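Side-chain contacts in DUF3224 domain-containing protein (Shewanella oneidensis, PDB 2OOJ), which is of unknown function but probably belongs with the antiparallel beta barrels related to allene oxide cyclase: residues Ala62-Ile67 against Asn94-Glu99; Ala117-Ile120 against His125-Glu128; Thr16-Tyr21 against Gln48-Ser53; Gly79-Gln84 against Tyr127-Cys132. One frame throughout, in Å; residues are numbered along the deposited sequence.

Contact 1: residues Ala62-Ile67 against Asn94-Glu99; sequences AGYVAI and NRLHLE
Tyr64 reaches across from strand 62-71 to lay the outer end of its ring against Leu96 and Asn94. The phenol oxygen makes the closest approach: Tyr64 OH sits 3.2 Å from Leu96 CD1 and 3.8 Å from Leu96 CD2, with the hydroxyl beside both methyls. Behind it, Tyr64 CZ lies 3.8 Å from Leu96 CD1, an apolar contact in which the methyl stands obliquely to the ring. With chi1 at 179°, Leu96 extends its two methyls to the phenol.

Asn94 comes to another part of the same ring. Its terminal amide lies at the ring edge near CE1, and the amide and ring planes are 55° apart. The CA atoms of Tyr64 and Leu96 are 9.2 Å apart, because strand 77-90 runs between their two strands and is hydrogen-bonded to each in the curled antiparallel sheet, consistent with the barrel of the allene oxide cyclase clan. The tyrosine therefore spans a whole intervening strand. That strand also fixes the polar tip: Tyr64 OH is hydrogen-bonded to His85 ND1. Met51 touches Tyr64 from strand 43-55, while Leu96 continues onto Ile118 of strand 112-121.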
loop_
_atom_site.group_PDB
_atom_site.type_symbol
_atom_site.label_atom_id
_atom_site.label_comp_id
_atom_site.label_asym_id
_atom_site.label_seq_id
_atom_site.Cartn_x
_atom_site.Cartn_y
_atom_site.Cartn_z
ATOM N N ALA B 62 -13.525 -1.212 -0.848
ATOM C CA ALA B 62 -12.579 -0.137 -0.702
ATOM C C ALA B 62 -11.161 -0.752 -0.716
ATOM O O ALA B 62 -11.004 -1.969 -0.654
ATOM C CB ALA B 62 -12.809 0.586 0.595
ATOM N N GLY B 63 -10.165 0.107 -0.777
ATOM C CA GLY B 63 -8.762 -0.348 -0.622
ATOM C C GLY B 63 -8.024 0.649 0.207
ATOM O O GLY B 63 -8.436 1.808 0.267
ATOM N N TYR B 64 -6.981 0.199 0.919
ATOM C CA TYR B 64 -6.071 1.131 1.531
ATOM C C TYR B 64 -4.645 0.531 1.538
ATOM O O TYR B 64 -4.463 -0.687 1.406
ATOM C CB TYR B 64 -6.542 1.472 2.933
ATOM C CG TYR B 64 -6.078 0.549 4.028
ATOM C CD1 TYR B 64 -6.774 -0.594 4.369
ATOM C CD2 TYR B 64 -4.933 0.854 4.742
ATOM C CE1 TYR B 64 -6.298 -1.438 5.411
ATOM C CE2 TYR B 64 -4.463 0.050 5.744
ATOM C CZ TYR B 64 -5.142 -1.093 6.084
ATOM O OH TYR B 64 -4.617 -1.869 7.127
ATOM N N VAL B 65 -3.685 1.416 1.654
ATOM C CA VAL B 65 -2.252 1.082 1.833
ATOM C C VAL B 65 -1.720 2.049 2.899
ATOM O O VAL B 65 -2.355 3.073 3.161
ATOM C CB VAL B 65 -1.462 1.192 0.533
ATOM C CG1 VAL B 65 -2.019 0.294 -0.522
ATOM C CG2 VAL B 65 -1.351 2.628 -0.014
ATOM N N ALA B 66 -0.610 1.692 3.537
ATOM C CA ALA B 66 0.002 2.509 4.573
ATOM C C ALA B 66 1.429 2.024 4.765
ATOM O O ALA B 66 1.704 0.872 4.492
ATOM C CB ALA B 66 -0.782 2.368 5.868
ATOM N N ILE B 67 2.291 2.915 5.257
ATOM C CA ILE B 67 3.634 2.624 5.744
ATOM C C ILE B 67 3.787 3.379 7.041
ATOM O O ILE B 67 3.470 4.564 7.124
ATOM C CB ILE B 67 4.722 3.082 4.732
ATOM C CG1 ILE B 67 4.665 2.142 3.509
ATOM C CG2 ILE B 67 6.123 3.066 5.319
ATOM C CD1 ILE B 67 5.722 2.411 2.468
ATOM N N ASN B 94 -12.343 -7.226 4.801
ATOM C CA ASN B 94 -11.008 -6.748 4.440
ATOM C C ASN B 94 -10.027 -7.883 4.345
ATOM O O ASN B 94 -9.920 -8.673 5.265
ATOM C CB ASN B 94 -10.467 -5.705 5.436
ATOM C CG ASN B 94 -9.177 -5.018 4.918
ATOM O OD1 ASN B 94 -8.846 -5.108 3.734
ATOM N ND2 ASN B 94 -8.455 -4.339 5.813
ATOM N N ARG B 95 -9.329 -7.996 3.231
ATOM C CA ARG B 95 -8.269 -8.971 3.120
ATOM C C ARG B 95 -6.986 -8.161 3.255
ATOM O O ARG B 95 -6.661 -7.393 2.354
ATOM C CB ARG B 95 -8.334 -9.657 1.781
ATOM N N LEU B 96 -6.273 -8.316 4.375
ATOM C CA LEU B 96 -5.154 -7.428 4.714
ATOM C C LEU B 96 -3.857 -8.189 4.651
ATOM O O LEU B 96 -3.748 -9.246 5.250
ATOM C CB LEU B 96 -5.308 -6.883 6.123
ATOM C CG LEU B 96 -4.175 -5.951 6.580
ATOM C CD1 LEU B 96 -4.065 -4.710 5.694
ATOM C CD2 LEU B 96 -4.335 -5.550 8.047
ATOM N N HIS B 97 -2.896 -7.659 3.904
ATOM C CA HIS B 97 -1.504 -8.073 4.006
ATOM C C HIS B 97 -0.712 -6.993 4.769
ATOM O O HIS B 97 -0.700 -5.835 4.373
ATOM C CB HIS B 97 -0.885 -8.266 2.635
ATOM C CG HIS B 97 0.530 -8.737 2.706
ATOM N ND1 HIS B 97 0.868 -10.010 3.110
ATOM C CD2 HIS B 97 1.697 -8.082 2.504
ATOM C CE1 HIS B 97 2.184 -10.130 3.111
ATOM N NE2 HIS B 97 2.711 -8.979 2.738
ATOM N N LEU B 98 -0.060 -7.382 5.852
ATOM C CA LEU B 98 0.652 -6.445 6.693
ATOM C C LEU B 98 1.939 -7.148 7.105
ATOM O O LEU B 98 1.889 -8.184 7.764
ATOM C CB LEU B 98 -0.172 -6.143 7.885
ATOM C CG LEU B 98 0.339 -5.248 9.003
ATOM C CD1 LEU B 98 0.907 -3.959 8.514
ATOM C CD2 LEU B 98 -0.838 -4.989 10.003
ATOM N N GLU B 99 3.062 -6.607 6.646
ATOM C CA GLU B 99 4.369 -7.247 6.891
ATOM C C GLU B 99 5.406 -6.233 7.328
ATOM O O GLU B 99 5.309 -5.047 7.029
ATOM C CB GLU B 99 4.834 -8.021 5.666
ATOM C CG GLU B 99 5.401 -7.226 4.566
ATOM C CD GLU B 99 5.952 -8.102 3.450
ATOM O OE1 GLU B 99 5.139 -8.633 2.693
ATOM O OE2 GLU B 99 7.190 -8.241 3.322
#

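Contact 2: residues Ala117-Ile120 against His125-Glu128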
loop_
_atom_site.group_PDB
_atom_site.type_symbol
_atom_site.label_atom_id
_atom_site.label_comp_id
_atom_site.label_asym_id
_atom_site.label_seq_id
_atom_site.Cartn_x
_atom_site.Cartn_y
_atom_site.Cartn_z
ATOM N N ALA B 117 -1.651 -9.513 11.911
ATOM C CA ALA B 117 -3.075 -9.547 11.622
ATOM C C ALA B 117 -3.711 -8.602 12.600
ATOM O O ALA B 117 -3.180 -8.389 13.667
ATOM C CB ALA B 117 -3.616 -10.927 11.792
ATOM N N ILE B 118 -4.889 -8.070 12.249
ATOM C CA ILE B 118 -5.564 -7.074 13.056
ATOM C C ILE B 118 -6.986 -7.568 13.335
ATOM O O ILE B 118 -7.708 -8.025 12.429
ATOM C CB ILE B 118 -5.624 -5.744 12.310
ATOM C CG1 ILE B 118 -4.223 -5.242 11.974
ATOM C CG2 ILE B 118 -6.381 -4.684 13.092
ATOM C CD1 ILE B 118 -3.504 -4.667 13.148
ATOM N N SER B 119 -7.357 -7.539 14.602
ATOM C CA SER B 119 -8.665 -7.963 15.025
ATOM C C SER B 119 -9.244 -6.890 15.932
ATOM O O SER B 119 -8.613 -5.858 16.221
ATOM C CB SER B 119 -8.591 -9.306 15.725
ATOM O OG SER B 119 -7.885 -9.258 16.957
ATOM N N ILE B 120 -10.469 -7.135 16.350
ATOM C CA ILE B 120 -11.229 -6.210 17.168
ATOM C C ILE B 120 -12.139 -7.035 18.088
ATOM O O ILE B 120 -12.728 -8.041 17.687
ATOM C CB ILE B 120 -12.032 -5.202 16.296
ATOM C CG1 ILE B 120 -12.806 -4.205 17.160
ATOM C CG2 ILE B 120 -12.932 -5.925 15.316
ATOM C CD1 ILE B 120 -13.145 -2.916 16.433
ATOM N N HIS B 125 -9.138 -2.634 19.197
ATOM C CA HIS B 125 -8.246 -3.254 18.219
ATOM C C HIS B 125 -7.150 -4.024 18.893
ATOM O O HIS B 125 -6.604 -3.562 19.901
ATOM C CB HIS B 125 -7.608 -2.206 17.331
ATOM C CG HIS B 125 -8.549 -1.632 16.345
ATOM N ND1 HIS B 125 -9.066 -2.371 15.304
ATOM C CD2 HIS B 125 -9.136 -0.417 16.281
ATOM C CE1 HIS B 125 -9.910 -1.618 14.616
ATOM N NE2 HIS B 125 -9.974 -0.430 15.192
ATOM N N PHE B 126 -6.835 -5.172 18.295
ATOM C CA PHE B 126 -5.797 -6.062 18.753
ATOM C C PHE B 126 -4.912 -6.398 17.571
ATOM O O PHE B 126 -5.390 -6.566 16.439
ATOM C CB PHE B 126 -6.385 -7.369 19.300
ATOM C CG PHE B 126 -7.026 -7.220 20.642
ATOM C CD1 PHE B 126 -8.311 -6.765 20.743
ATOM C CD2 PHE B 126 -6.335 -7.533 21.794
ATOM C CE1 PHE B 126 -8.899 -6.614 21.977
ATOM C CE2 PHE B 126 -6.922 -7.387 23.020
ATOM C CZ PHE B 126 -8.205 -6.909 23.108
ATOM N N TYR B 127 -3.649 -6.549 17.862
ATOM C CA TYR B 127 -2.672 -7.056 16.891
ATOM C C TYR B 127 -2.330 -8.500 17.259
ATOM O O TYR B 127 -2.322 -8.870 18.446
ATOM C CB TYR B 127 -1.401 -6.190 16.896
ATOM C CG TYR B 127 -0.630 -6.237 18.184
ATOM C CD1 TYR B 127 0.331 -7.238 18.423
ATOM C CD2 TYR B 127 -0.807 -5.254 19.149
ATOM C CE1 TYR B 127 1.018 -7.265 19.606
ATOM C CE2 TYR B 127 -0.146 -5.298 20.344
ATOM C CZ TYR B 127 0.790 -6.299 20.567
ATOM O OH TYR B 127 1.451 -6.319 21.767
ATOM N N GLU B 128 -2.067 -9.309 16.230
ATOM C CA GLU B 128 -1.537 -10.639 16.357
ATOM C C GLU B 128 -0.288 -10.650 15.476
ATOM O O GLU B 128 -0.399 -10.560 14.269
ATOM C CB GLU B 128 -2.538 -11.683 15.890
ATOM C CG GLU B 128 -3.785 -11.856 16.783
ATOM C CD GLU B 128 -4.952 -10.893 16.460
ATOM O OE1 GLU B 128 -5.291 -10.686 15.279
ATOM O OE2 GLU B 128 -5.556 -10.361 17.412
#
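Ser119 and Glu128 face each other diagonally on the beta hairpin formed by strands 112-121 and 124-133, where the serine hydroxyl donates to the carboxylate. Ser119 OG lies 2.6 Å from Glu128 OE2 and meets its syn lone pair. The glutamate reaches back over the partner strand because its chain is bent at chi2 (87°), which also brings OE1 to 3.9 Å from Ala117 CB. Ser119 OG is further packed against Phe126 CB at 3.4 Å, on the same face of the sheet. Replacing Glu128 with an alanine would probably leave the Ser119 hydroxyl without this acceptor and free to turn, and remove part of the cover over the Ala117 methyl.

The backbone has the regular antiparallel pattern. Ala117 with Glu128 and Ser119 with Phe126 are hydrogen-bonded pairs, alternating with the non-hydrogen-bonded pairs Ile118-Tyr127 and Ile120-His125. Ser119 N donates to Phe126 O at 2.9 Å. Phe126 N returns a bond to Ser119 O at 2.8 Å.

On the other face, carrying Ile118, Ile120, His125 and Tyr127, the methyl Ile120 CD1 rests over the imidazole of His125 in a CH-pi contact, 4.2 Å from the ring centroid and 24° off the normal. His125 ND1 is buried here and has no hydrogen-bonding partner in the model. The Tyr127 ring leads away from the hairpin partner, and its OH is hydrogen-bonded to Tyr40 O and Leu43 N. Phe11 of strand 5-18 packs on Ile118, His125 and Tyr127.

Contact 3: residues Thr16-Tyr21 against Gln48-Ser53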
loop_
_atom_site.group_PDB
_atom_site.type_symbol
_atom_site.label_atom_id
_atom_site.label_comp_id
_atom_site.label_asym_id
_atom_site.label_seq_id
_atom_site.Cartn_x
_atom_site.Cartn_y
_atom_site.Cartn_z
ATOM N N THR B 16 -5.429 11.288 11.256
ATOM C CA THR B 16 -5.609 12.703 11.005
ATOM C C THR B 16 -5.706 12.969 9.507
ATOM O O THR B 16 -4.748 12.698 8.774
ATOM C CB THR B 16 -4.451 13.476 11.542
ATOM O OG1 THR B 16 -4.328 13.184 12.946
ATOM C CG2 THR B 16 -4.658 14.980 11.301
ATOM N N PRO B 17 -6.859 13.505 9.042
ATOM C CA PRO B 17 -7.014 13.724 7.636
ATOM C C PRO B 17 -5.986 14.679 7.083
ATOM O O PRO B 17 -5.601 15.670 7.740
ATOM C CB PRO B 17 -8.433 14.304 7.534
ATOM C CG PRO B 17 -9.123 13.786 8.704
ATOM C CD PRO B 17 -8.091 13.883 9.759
ATOM N N GLU B 18 -5.513 14.368 5.880
ATOM C CA GLU B 18 -4.617 15.236 5.143
ATOM C C GLU B 18 -5.173 15.396 3.717
ATOM O O GLU B 18 -6.086 14.670 3.294
ATOM C CB GLU B 18 -3.202 14.648 5.091
ATOM C CG GLU B 18 -2.588 14.371 6.427
ATOM C CD GLU B 18 -1.258 13.575 6.323
ATOM O OE1 GLU B 18 -1.234 12.475 5.721
ATOM O OE2 GLU B 18 -0.231 14.060 6.823
ATOM N N ASN B 19 -4.579 16.300 2.958
ATOM C CA ASN B 19 -5.043 16.566 1.601
ATOM C C ASN B 19 -4.468 15.559 0.598
ATOM O O ASN B 19 -3.257 15.498 0.394
ATOM C CB ASN B 19 -4.677 18.000 1.213
ATOM C CG ASN B 19 -5.336 18.436 -0.083
ATOM O OD1 ASN B 19 -4.670 18.589 -1.108
ATOM N ND2 ASN B 19 -6.662 18.594 -0.052
ATOM N N ALA B 20 -5.335 14.761 -0.014
ATOM C CA ALA B 20 -4.911 13.863 -1.077
ATOM C C ALA B 20 -4.606 14.622 -2.361
ATOM O O ALA B 20 -5.361 15.512 -2.770
ATOM C CB ALA B 20 -5.981 12.818 -1.333
ATOM N N TYR B 21 -3.513 14.249 -3.011
ATOM C CA TYR B 21 -3.123 14.816 -4.291
ATOM C C TYR B 21 -4.142 14.627 -5.391
ATOM O O TYR B 21 -4.435 15.555 -6.144
ATOM C CB TYR B 21 -1.791 14.215 -4.715
ATOM C CG TYR B 21 -1.242 14.750 -6.007
ATOM C CD1 TYR B 21 -0.771 16.044 -6.095
ATOM C CD2 TYR B 21 -1.191 13.946 -7.149
ATOM C CE1 TYR B 21 -0.252 16.536 -7.289
ATOM C CE2 TYR B 21 -0.656 14.416 -8.342
ATOM C CZ TYR B 21 -0.182 15.716 -8.398
ATOM O OH TYR B 21 0.342 16.204 -9.579
ATOM N N GLN B 48 4.372 6.136 13.725
ATOM C CA GLN B 48 3.864 7.185 12.886
ATOM C C GLN B 48 3.987 6.761 11.423
ATOM O O GLN B 48 4.972 6.133 11.037
ATOM C CB GLN B 48 4.678 8.463 13.097
ATOM C CG GLN B 48 4.305 9.232 14.315
ATOM C CD GLN B 48 4.772 10.695 14.253
ATOM O OE1 GLN B 48 5.870 10.971 13.799
ATOM N NE2 GLN B 48 3.920 11.627 14.703
ATOM N N GLY B 49 3.024 7.153 10.603
ATOM C CA GLY B 49 3.123 6.997 9.149
ATOM C C GLY B 49 1.940 7.619 8.455
ATOM O O GLY B 49 1.307 8.503 9.015
ATOM N N GLU B 50 1.634 7.139 7.245
ATOM C CA GLU B 50 0.512 7.605 6.496
ATOM C C GLU B 50 -0.186 6.446 5.826
ATOM O O GLU B 50 0.399 5.392 5.633
ATOM C CB GLU B 50 0.928 8.642 5.457
ATOM C CG GLU B 50 1.544 9.865 6.078
ATOM C CD GLU B 50 1.829 10.947 5.057
ATOM O OE1 GLU B 50 0.863 11.632 4.668
ATOM O OE2 GLU B 50 2.989 11.069 4.616
HETATM N N MSE B 51 -1.452 6.681 5.506
HETATM C CA MSE B 51 -2.296 5.778 4.774
HETATM C C MSE B 51 -2.887 6.535 3.596
HETATM O O MSE B 51 -3.081 7.753 3.655
HETATM C CB MSE B 51 -3.416 5.321 5.693
HETATM C CG MSE B 51 -4.523 4.532 5.019
HETATM SE SE MSE B 51 -6.043 4.204 6.282
HETATM C CE MSE B 51 -5.704 5.512 7.352
ATOM N N LEU B 52 -3.161 5.798 2.532
ATOM C CA LEU B 52 -3.858 6.274 1.342
ATOM C C LEU B 52 -5.041 5.328 1.229
ATOM O O LEU B 52 -4.900 4.149 1.500
ATOM C CB LEU B 52 -2.960 6.172 0.114
ATOM C CG LEU B 52 -1.625 6.893 0.220
ATOM C CD1 LEU B 52 -0.762 6.557 -0.996
ATOM C CD2 LEU B 52 -1.843 8.421 0.388
ATOM N N SER B 53 -6.218 5.851 0.896
ATOM C CA SER B 53 -7.413 5.039 0.802
ATOM C C SER B 53 -8.216 5.386 -0.450
ATOM O O SER B 53 -8.161 6.494 -0.966
ATOM C CB SER B 53 -8.293 5.262 2.026
ATOM O OG SER B 53 -8.623 6.610 2.118
#
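The carboxylates of Glu18 and Glu50 meet with their planes turned 74° apart, so the two groups do not stack, and the approach is made through a single oxygen from each. Glu18 OE1 is 2.5 Å from Glu50 OE1. The second oxygen of the first group stands farther back, with Glu18 OE2 3.4 Å from Glu50 OE1. The side chains cross at about a right angle, and both are extended beyond CG; in Glu18 the CG lies opposite the carbonyl carbon (chi1 -57°), directing the chain across to strand 43-55.

Arg32 bridges the two groups: its NH1 forms salt bridges with both Glu18 OE1 and Glu50 OE1, while its NH2 is hydrogen-bonded to Asn19 O. An alanine in place of Glu18 is likely to leave Arg32 NH1 with one carboxylate fewer and open a gap beside Glu50 OE1. An acetate ion, probably from the crystallisation liquor, is bound about 3 Å from the Glu50 side chain. The other oxygen, Glu50 OE2, accepts a hydrogen bond from Tyr21 N of the second subunit, which places the acidic pair at the dimer interface.

Strand 29-39, which carries Arg32, lies between strands 5-18 and 43-55 and is paired antiparallel with both, and strand 62-71 continues the sheet beyond 43-55.

Contact 4: residues Gly79-Gln84 against Tyr127-Cys132; sequences GSFVLQ and YEFSFC
Phe81 and Phe129 touch through the outer ends of their rings, and this narrow meeting is the close part of the contact. Phe81 CZ is 4.2 Å from Phe129 CE2. The planes are nearly parallel, at 19°, but the rings are slid so far apart that they barely overlap; the centroids are 5.8 Å from each other, and each touching carbon stands obliquely to the other ring. The pair is thus a side-by-side apolar contact with little face-to-face stacking. In Phe129 the CG is trans to the backbone N (chi1 -175°), which lets the aromatic ring extend toward Phe81. One of its faces is covered from within its own strand by Phe131 CB, 4.0 Å above the plane and displaced toward the rim.

The two strands are not neighbours. The nearest CA atoms, those of Phe81 and Phe131, are 12.0 Å apart, so the phenylalanines reach toward each other through the interior of the curled sheet. Packing is looser beside this point: Leu83 also projects inward, but Leu83 CD2 stops 4.9 Å from Phe129 CE1. Tyr127 and Phe131 stay farther from strand 77-90.

Even the loose side of the pair is interior, since both phenylalanines are buried. Val100 and Leu112 pack on Phe81, and Val7 and Met116 on Phe129. Solvent is approached instead along the alternate residues of strand 124-133, where Glu128, Ser130 and Cys132 are partly exposed and Ser130 touches Lys6.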
loop_
_atom_site.group_PDB
_atom_site.type_symbol
_atom_site.label_atom_id
_atom_site.label_comp_id
_atom_site.label_asym_id
_atom_site.label_seq_id
_atom_site.Cartn_x
_atom_site.Cartn_y
_atom_site.Cartn_z
ATOM N N GLY B 79 13.936 -1.470 19.729
ATOM C CA GLY B 79 14.384 -1.227 18.368
ATOM C C GLY B 79 13.361 -0.460 17.582
ATOM O O GLY B 79 12.500 0.238 18.149
ATOM N N SER B 80 13.431 -0.625 16.272
ATOM C CA SER B 80 12.449 -0.078 15.382
ATOM C C SER B 80 12.266 -1.033 14.192
ATOM O O SER B 80 13.126 -1.851 13.902
ATOM C CB SER B 80 12.926 1.301 14.917
ATOM O OG SER B 80 14.226 1.250 14.332
ATOM N N PHE B 81 11.165 -0.863 13.485
ATOM C CA PHE B 81 10.962 -1.494 12.197
ATOM C C PHE B 81 9.852 -0.748 11.469
ATOM O O PHE B 81 9.142 0.079 12.068
ATOM C CB PHE B 81 10.629 -2.983 12.379
ATOM C CG PHE B 81 9.487 -3.235 13.305
ATOM C CD1 PHE B 81 9.690 -3.318 14.667
ATOM C CD2 PHE B 81 8.198 -3.391 12.807
ATOM C CE1 PHE B 81 8.622 -3.543 15.534
ATOM C CE2 PHE B 81 7.146 -3.636 13.650
ATOM C CZ PHE B 81 7.361 -3.703 15.027
ATOM N N VAL B 82 9.698 -1.064 10.186
ATOM C CA VAL B 82 8.606 -0.505 9.374
ATOM C C VAL B 82 7.569 -1.560 9.061
ATOM O O VAL B 82 7.914 -2.667 8.678
ATOM C CB VAL B 82 9.140 0.116 8.054
ATOM C CG1 VAL B 82 7.969 0.524 7.045
ATOM C CG2 VAL B 82 9.997 1.346 8.401
ATOM N N LEU B 83 6.296 -1.179 9.204
ATOM C CA LEU B 83 5.176 -1.990 8.761
ATOM C C LEU B 83 4.537 -1.422 7.484
ATOM O O LEU B 83 4.383 -0.228 7.357
ATOM C CB LEU B 83 4.129 -2.087 9.857
ATOM C CG LEU B 83 4.401 -2.958 11.090
ATOM C CD1 LEU B 83 3.386 -2.659 12.184
ATOM C CD2 LEU B 83 4.370 -4.427 10.672
ATOM N N GLN B 84 4.179 -2.316 6.559
ATOM C CA GLN B 84 3.623 -1.968 5.251
ATOM C C GLN B 84 2.360 -2.714 5.058
ATOM O O GLN B 84 2.345 -3.943 5.229
ATOM C CB GLN B 84 4.624 -2.299 4.141
ATOM C CG GLN B 84 4.180 -1.779 2.726
ATOM C CD GLN B 84 5.310 -1.850 1.723
ATOM O OE1 GLN B 84 6.346 -1.208 1.901
ATOM N NE2 GLN B 84 5.103 -2.589 0.641
ATOM N N TYR B 127 -3.649 -6.549 17.862
ATOM C CA TYR B 127 -2.672 -7.056 16.891
ATOM C C TYR B 127 -2.330 -8.500 17.259
ATOM O O TYR B 127 -2.322 -8.870 18.446
ATOM C CB TYR B 127 -1.401 -6.190 16.896
ATOM C CG TYR B 127 -0.630 -6.237 18.184
ATOM C CD1 TYR B 127 0.331 -7.238 18.423
ATOM C CD2 TYR B 127 -0.807 -5.254 19.149
ATOM C CE1 TYR B 127 1.018 -7.265 19.606
ATOM C CE2 TYR B 127 -0.146 -5.298 20.344
ATOM C CZ TYR B 127 0.790 -6.299 20.567
ATOM O OH TYR B 127 1.451 -6.319 21.767
ATOM N N GLU B 128 -2.067 -9.309 16.230
ATOM C CA GLU B 128 -1.537 -10.639 16.357
ATOM C C GLU B 128 -0.288 -10.650 15.476
ATOM O O GLU B 128 -0.399 -10.560 14.269
ATOM C CB GLU B 128 -2.538 -11.683 15.890
ATOM C CG GLU B 128 -3.785 -11.856 16.783
ATOM C CD GLU B 128 -4.952 -10.893 16.460
ATOM O OE1 GLU B 128 -5.291 -10.686 15.279
ATOM O OE2 GLU B 128 -5.556 -10.361 17.412
ATOM N N PHE B 129 0.891 -10.714 16.090
ATOM C CA PHE B 129 2.150 -10.472 15.373
ATOM C C PHE B 129 2.985 -11.730 15.412
ATOM O O PHE B 129 3.355 -12.177 16.492
ATOM C CB PHE B 129 2.861 -9.252 16.019
ATOM C CG PHE B 129 4.115 -8.798 15.314
ATOM C CD1 PHE B 129 4.245 -8.856 13.929
ATOM C CD2 PHE B 129 5.140 -8.226 16.032
ATOM C CE1 PHE B 129 5.406 -8.405 13.309
ATOM C CE2 PHE B 129 6.286 -7.777 15.401
ATOM C CZ PHE B 129 6.400 -7.863 14.037
ATOM N N SER B 130 3.197 -12.334 14.233
ATOM C CA SER B 130 4.014 -13.527 14.083
ATOM C C SER B 130 5.364 -13.133 13.521
ATOM O O SER B 130 5.459 -12.634 12.401
ATOM C CB SER B 130 3.317 -14.534 13.162
ATOM O OG SER B 130 1.984 -14.665 13.582
ATOM N N PHE B 131 6.424 -13.367 14.295
ATOM C CA PHE B 131 7.691 -12.863 13.927
ATOM C C PHE B 131 8.802 -13.850 14.296
ATOM O O PHE B 131 8.604 -14.817 15.058
ATOM C CB PHE B 131 7.943 -11.512 14.609
ATOM C CG PHE B 131 8.148 -11.599 16.088
ATOM C CD1 PHE B 131 7.092 -11.575 16.955
ATOM C CD2 PHE B 131 9.425 -11.686 16.610
ATOM C CE1 PHE B 131 7.311 -11.697 18.325
ATOM C CE2 PHE B 131 9.647 -11.793 17.962
ATOM C CZ PHE B 131 8.592 -11.785 18.820
ATOM N N CYS B 132 9.936 -13.576 13.685
ATOM C CA CYS B 132 11.185 -14.255 13.987
ATOM C C CYS B 132 12.323 -13.369 13.560
ATOM O O CYS B 132 12.106 -12.203 13.188
ATOM C CB CYS B 132 11.187 -15.638 13.337
ATOM S SG CYS B 132 11.289 -15.620 11.607
#

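How the contacts relate
All four contacts belong to one curled antiparallel sheet. Contacts 1 and 2, with centres 13 Å apart, join where Leu96 CD2 and Leu98 CD2 each pack 3.9 Å from Ile118 CG1. Contacts 1 and 3 share the pairing of strands 43-55 and 62-71, with a probable hydrogen bond from Leu52 N to Val65 O. Contact 4 meets contact 1 through strand 77-90, and shares Tyr127 and Glu128 with contact 2. Contact 3 is remote from contacts 2 and 4, its centre about 21 Å from theirs and on the opposite side of the chain's centre; the acetate lies at this end. Contacts 1, 3 and 4 also touch the second subunit.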